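TRNA (cytosine(72)-C(5))-methyltransferase (PDB 5ZVE) methylates the C5 position of cytosine 72 in several tRNAs, using S-adenosyl-L-methionine as the methyl donor. Local coordinates at residues G223-I228 with K248-V253. Sequence-based numbering, arbitrary orientation.
Sequences GEIIAI and KNVKLV
The side chain of Ile225 crosses that of Asn249 at about a right angle. Its CB sits 3.8 Å from Asn249 O and also meets Val250 CG2. CG1, placed beside its own backbone N (chi1 -52°), stays near the Asn249 amide group and backbone O. CD1 ends against the same amide group and also meets Val250 CG2. The backbone N of Ile225 donates a hydrogen bond to Asn249 O at 2.8 Å. Three more backbone hydrogen bonds follow, Lys251 N to Ile225 O, Ala227 N to Lys251 O and Val253 N to Ala227 O. This is the parallel pairing of a beta-alpha-beta unit in the Rossmann-like methyltransferase fold, with helix 232-245 as the crossover. An alanine at Asn249 would probably leave a gap beside CG1 and CD1 of Ile225, where the amide group now lies. Ala216 of helix 210-218 touches the Asn249 side chain. On the face with Ile225, Ala227 CB packs 3.8 Å from Val250 CG1 and also meets Leu252 CD1; Met238 of the crossover helix touches Ala227 and Leu252. On the other face, Val253 CG2 is pressed to 3.4 Å from Ile228 CG1, a tight fit, and reaches Ile226 CG2 at 4.0 Å. Asp229, which binds S-adenosyl-L-methionine, directly follows Ile228.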
ATOM      1  N   GLY A 223     -18.019  17.562  -9.261  1.00 44.14           N
ATOM      2  CA  GLY A 223     -16.898  17.812 -10.148  1.00 39.33           C
ATOM      3  C   GLY A 223     -16.555  16.633 -11.038  1.00 34.47           C
ATOM      4  O   GLY A 223     -17.406  15.798 -11.350  1.00 31.25           O
ATOM      5  N   GLU A 224     -15.300  16.574 -11.470  1.00 37.19           N
ATOM      6  CA  GLU A 224     -14.830  15.458 -12.280  1.00 37.49           C
ATOM      7  C   GLU A 224     -13.374  15.149 -11.955  1.00 37.54           C
ATOM      8  O   GLU A 224     -12.570  16.054 -11.719  1.00 34.10           O
ATOM      9  CB  GLU A 224     -14.994  15.762 -13.776  1.00 38.64           C
ATOM     10  CG  GLU A 224     -14.310  14.760 -14.709  1.00 41.94           C
ATOM     11  CD  GLU A 224     -14.462  15.113 -16.181  1.00 52.81           C
ATOM     12  OE1 GLU A 224     -15.368  14.557 -16.839  1.00 55.92           O
ATOM     13  OE2 GLU A 224     -13.665  15.935 -16.684  1.00 52.65           O
ATOM     14  N   ILE A 225     -13.051  13.860 -11.923  1.00 34.27           N
ATOM     15  CA  ILE A 225     -11.682  13.414 -11.728  1.00 33.43           C
ATOM     16  C   ILE A 225     -11.242  12.605 -12.935  1.00 33.78           C
ATOM     17  O   ILE A 225     -11.906  11.644 -13.329  1.00 34.39           O
ATOM     18  CB  ILE A 225     -11.528  12.555 -10.464  1.00 31.24           C
ATOM     19  CG1 ILE A 225     -12.108  13.276  -9.246  1.00 36.87           C
ATOM     20  CG2 ILE A 225     -10.065  12.195 -10.246  1.00 29.08           C
ATOM     21  CD1 ILE A 225     -12.253  12.376  -8.027  1.00 28.62           C
ATOM     22  N   ILE A 226     -10.127  13.001 -13.529  1.00 32.23           N
ATOM     23  CA  ILE A 226      -9.555  12.241 -14.625  1.00 32.29           C
ATOM     24  C   ILE A 226      -8.526  11.272 -14.081  1.00 29.90           C
ATOM     25  O   ILE A 226      -7.544  11.685 -13.466  1.00 31.47           O
ATOM     26  CB  ILE A 226      -8.909  13.155 -15.667  1.00 34.69           C
ATOM     27  CG1 ILE A 226      -9.966  14.078 -16.269  1.00 32.27           C
ATOM     28  CG2 ILE A 226      -8.233  12.326 -16.746  1.00 32.62           C
ATOM     29  CD1 ILE A 226      -9.396  15.221 -17.034  1.00 38.81           C
ATOM     30  N   ALA A 227      -8.754   9.984 -14.310  1.00 30.13           N
ATOM     31  CA  ALA A 227      -7.894   8.952 -13.748  1.00 32.41           C
ATOM     32  C   ALA A 227      -7.195   8.157 -14.838  1.00 33.92           C
ATOM     33  O   ALA A 227      -7.836   7.532 -15.681  1.00 37.48           O
ATOM     34  CB  ALA A 227      -8.698   8.027 -12.857  1.00 33.93           C
ATOM     35  N   ILE A 228      -5.869   8.183 -14.807  1.00 36.53           N
ATOM     36  CA  ILE A 228      -5.062   7.571 -15.852  1.00 32.14           C
ATOM     37  C   ILE A 228      -4.337   6.331 -15.351  1.00 28.73           C
ATOM     38  O   ILE A 228      -3.811   6.327 -14.243  1.00 35.53           O
ATOM     39  CB  ILE A 228      -4.019   8.572 -16.389  1.00 36.85           C
ATOM     40  CG1 ILE A 228      -4.707   9.834 -16.907  1.00 34.93           C
ATOM     41  CG2 ILE A 228      -3.147   7.935 -17.456  1.00 36.03           C
ATOM     42  CD1 ILE A 228      -3.753  10.927 -17.278  1.00 34.55           C
ATOM     43  N   LYS A 248     -19.246   8.319  -8.674  1.00 34.84           N
ATOM     44  CA  LYS A 248     -19.833   8.777  -9.931  1.00 41.32           C
ATOM     45  C   LYS A 248     -19.027   9.944 -10.477  1.00 43.95           C
ATOM     46  O   LYS A 248     -19.476  10.682 -11.352  1.00 41.99           O
ATOM     47  CB  LYS A 248     -21.287   9.194  -9.716  1.00 40.43           C
ATOM     48  CG  LYS A 248     -22.155   8.102  -9.118  1.00 42.21           C
ATOM     49  CD  LYS A 248     -23.575   8.587  -8.891  1.00 50.30           C
ATOM     50  CE  LYS A 248     -24.459   7.481  -8.342  1.00 52.59           C
ATOM     51  NZ  LYS A 248     -25.884   7.908  -8.284  1.00 60.65           N
ATOM     52  N   ASN A 249     -17.820  10.083  -9.946  1.00 43.96           N
ATOM     53  CA  ASN A 249     -17.056  11.308 -10.060  1.00 40.83           C
ATOM     54  C   ASN A 249     -15.879  11.207 -11.031  1.00 36.45           C
ATOM     55  O   ASN A 249     -15.201  12.194 -11.316  1.00 38.63           O
ATOM     56  CB  ASN A 249     -16.589  11.702  -8.654  1.00 33.24           C
ATOM     57  CG  ASN A 249     -16.157  13.135  -8.566  1.00 44.48           C
ATOM     58  OD1 ASN A 249     -16.554  13.960  -9.387  1.00 49.47           O
ATOM     59  ND2 ASN A 249     -15.404  13.462  -7.524  1.00 45.20           N
ATOM     60  N   VAL A 250     -15.646  10.004 -11.541  1.00 38.60           N
ATOM     61  CA  VAL A 250     -14.367   9.682 -12.159  1.00 33.71           C
ATOM     62  C   VAL A 250     -14.477   9.308 -13.633  1.00 37.96           C
ATOM     63  O   VAL A 250     -15.348   8.531 -14.028  1.00 38.35           O
ATOM     64  CB  VAL A 250     -13.679   8.525 -11.405  1.00 29.42           C
ATOM     65  CG1 VAL A 250     -12.365   8.169 -12.053  1.00 35.54           C
ATOM     66  CG2 VAL A 250     -13.450   8.919  -9.957  1.00 30.72           C
ATOM     67  N   LYS A 251     -13.590   9.885 -14.441  1.00 36.24           N
ATOM     68  CA  LYS A 251     -13.447   9.507 -15.842  1.00 40.56           C
ATOM     69  C   LYS A 251     -12.145   8.741 -16.057  1.00 37.67           C
ATOM     70  O   LYS A 251     -11.055   9.279 -15.855  1.00 37.43           O
ATOM     71  CB  LYS A 251     -13.491  10.741 -16.745  1.00 38.30           C
ATOM     72  CG  LYS A 251     -13.189  10.448 -18.210  1.00 48.02           C
ATOM     73  CD  LYS A 251     -14.216   9.502 -18.819  1.00 49.39           C
ATOM     74  CE  LYS A 251     -14.181   9.535 -20.342  1.00 41.06           C
ATOM     75  NZ  LYS A 251     -12.797   9.432 -20.873  1.00 55.19           N
ATOM     76  N   LEU A 252     -12.271   7.481 -16.458  1.00 35.85           N
ATOM     77  CA  LEU A 252     -11.111   6.634 -16.709  1.00 38.61           C
ATOM     78  C   LEU A 252     -10.576   6.799 -18.122  1.00 41.96           C
ATOM     79  O   LEU A 252     -11.328   6.753 -19.093  1.00 45.10           O
ATOM     80  CB  LEU A 252     -11.456   5.162 -16.470  1.00 38.21           C
ATOM     81  CG  LEU A 252     -11.134   4.541 -15.110  1.00 40.36           C
ATOM     82  CD1 LEU A 252     -11.628   5.412 -13.999  1.00 34.30           C
ATOM     83  CD2 LEU A 252     -11.774   3.175 -15.010  1.00 30.35           C
ATOM     84  N   VAL A 253      -9.267   6.989 -18.230  1.00 42.56           N
ATOM     85  CA  VAL A 253      -8.607   6.988 -19.526  1.00 38.83           C
ATOM     86  C   VAL A 253      -7.369   6.090 -19.456  1.00 44.05           C
ATOM     87  O   VAL A 253      -6.534   6.213 -18.556  1.00 41.68           O
ATOM     88  CB  VAL A 253      -8.244   8.423 -19.996  1.00 40.96           C
ATOM     89  CG1 VAL A 253      -9.500   9.238 -20.250  1.00 41.93           C
ATOM     90  CG2 VAL A 253      -7.353   9.124 -18.998  1.00 43.12           C
TER